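Local coordinates for protein carbonic anhydrase (Geobacillus kaustophilus, PDB 3VNP) that catalyses the reversible hydration of carbon dioxide to hydrogencarbonate as a homotrimeric gamma-class carbonic anhydrase with magnesium or zinc in its active site, at residues A[57-62]-A[77-82]. Sequence-based numbering, arbitrary orientation.
Sequences NIQDNS and GVTVGH. With MG (magnesium ion), chain G.
His82 carries the polar end of this contact, its imidazole meeting Gln59 over one face and Asp60 at an edge. Its NE2 coordinates the magnesium ion at 2.5 Å, and His65 and His87 of a second subunit and a water also bind the metal. Asp60 lies alongside the ring with its carboxylate nearly coplanar (19° between planes); the hydrogen bond from His82 ND1 to Asp60 OD2 is weak and bent, and the position of OD2 is itself doubtful. Arg44 of the second subunit is the stronger partner of that carboxylate, through a salt bridge.

Gln59 reaches the same ring from above. With CG beside the backbone N (chi1 -72°) and the chain extended beyond it, OE1 stands 3.0 Å over the ring centre, and the amide plane is turned 80° from that of the imidazole. An alanine here, lacking the amide, would probably open a gap over the imidazole and allow the metal-binding ring more freedom to tilt.

Backbone bonds join strands 57-58 and 79-80 in parallel register, as adjacent rungs of the left-handed beta-helix characteristic of this family. Asn57 N donates to Val78 O, Val80 N to Asn57 O at 2.8 Å, and Gln59 N to Val80 O at 2.8 Å. Beyond the strands, Ser62 OG donates to Gln59 O (2.8 Å), tying down the turn that follows strand 57-58.

Apolar packing is slight: Ile58 and Val80 lie side by side on the same face of the sheet, Ile58 CG1 being 4.1 Å from Val80 CG2. Asn57 and Thr79 project from the other face, toward helix 146-170.

The chemistry implies a metal ligand set by its surroundings: the strand ladder, which ends just before His82, is likely to set where its backbone runs, the bond to magnesium fixes one end of the ring, and Gln59 over its face, with Asp60 more weakly at its edge, probably limits how it can turn at the subunit interface.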
# COMPACT_ATOMS: atom_id res chain seq x y z
N ASN A 57 11.57 -0.41 13.76
CA ASN A 57 10.16 -0.11 13.56
C ASN A 57 9.82 -0.25 12.08
O ASN A 57 10.47 0.35 11.22
CB ASN A 57 9.76 1.29 14.06
CG ASN A 57 10.36 2.41 13.24
OD1 ASN A 57 11.41 2.96 13.60
ND2 ASN A 57 9.71 2.77 12.14
N ILE A 58 8.83 -1.09 11.80
CA ILE A 58 8.37 -1.33 10.45
C ILE A 58 6.95 -0.77 10.42
O ILE A 58 6.00 -1.41 10.87
CB ILE A 58 8.39 -2.84 10.14
CG1 ILE A 58 9.85 -3.31 10.12
CG2 ILE A 58 7.72 -3.12 8.80
CD1 ILE A 58 10.01 -4.79 9.91
N GLN A 59 6.82 0.44 9.89
CA GLN A 59 5.55 1.14 9.85
C GLN A 59 4.43 0.56 8.99
O GLN A 59 4.64 -0.33 8.15
CB GLN A 59 5.80 2.61 9.52
CG GLN A 59 6.43 3.36 10.69
CD GLN A 59 6.94 4.74 10.33
OE1 GLN A 59 6.21 5.54 9.73
NE2 GLN A 59 8.18 5.03 10.69
N ASP A 60 3.23 1.07 9.25
CA ASP A 60 1.96 0.70 8.64
C ASP A 60 1.92 0.30 7.17
O ASP A 60 2.51 0.96 6.32
CB ASP A 60 0.97 1.83 8.86
CG ASP A 60 1.06 2.40 10.27
OD1 ASP A 60 0.42 1.85 11.20
OD2 ASP A 60 1.79 3.39 10.45
N ASN A 61 1.21 -0.79 6.90
CA ASN A 61 1.03 -1.29 5.54
C ASN A 61 2.28 -1.67 4.75
O ASN A 61 2.29 -1.52 3.53
CB ASN A 61 0.25 -0.28 4.72
CG ASN A 61 -1.20 -0.23 5.11
OD1 ASN A 61 -1.95 -1.17 4.85
ND2 ASN A 61 -1.61 0.87 5.73
N SER A 62 3.32 -2.16 5.41
CA SER A 62 4.51 -2.54 4.67
C SER A 62 4.45 -4.01 4.26
O SER A 62 3.67 -4.80 4.80
CB SER A 62 5.76 -2.30 5.50
OG SER A 62 5.89 -0.92 5.77
N GLY A 77 17.89 -0.89 15.22
CA GLY A 77 17.59 0.52 15.07
C GLY A 77 17.05 1.04 13.75
O GLY A 77 16.89 2.26 13.59
N VAL A 78 16.76 0.16 12.81
CA VAL A 78 16.25 0.58 11.51
C VAL A 78 14.83 1.12 11.56
O VAL A 78 13.98 0.62 12.31
CB VAL A 78 16.30 -0.58 10.48
CG1 VAL A 78 15.48 -0.24 9.25
CG2 VAL A 78 17.74 -0.85 10.09
N THR A 79 14.58 2.16 10.77
CA THR A 79 13.27 2.77 10.68
C THR A 79 12.73 2.52 9.28
O THR A 79 13.34 2.93 8.29
CB THR A 79 13.34 4.30 10.91
OG1 THR A 79 13.41 4.57 12.31
CG2 THR A 79 12.13 4.98 10.34
N VAL A 80 11.61 1.82 9.18
CA VAL A 80 10.99 1.55 7.89
C VAL A 80 9.68 2.33 7.84
O VAL A 80 8.74 2.05 8.58
CB VAL A 80 10.71 0.03 7.70
CG1 VAL A 80 10.03 -0.20 6.35
CG2 VAL A 80 12.02 -0.76 7.75
N GLY A 81 9.65 3.33 6.97
CA GLY A 81 8.48 4.18 6.84
C GLY A 81 7.22 3.48 6.36
O GLY A 81 7.24 2.32 5.94
N HIS A 82 6.11 4.21 6.43
CA HIS A 82 4.81 3.70 6.03
C HIS A 82 4.79 3.08 4.64
O HIS A 82 5.47 3.54 3.73
CB HIS A 82 3.78 4.83 6.04
CG HIS A 82 3.66 5.52 7.36
ND1 HIS A 82 3.11 4.92 8.47
CD2 HIS A 82 3.98 6.79 7.73
CE1 HIS A 82 3.10 5.79 9.47
NE2 HIS A 82 3.62 6.93 9.04
MG MG G . 4.95 8.92 9.79
O HOH W 1 6.86 8.73 11.38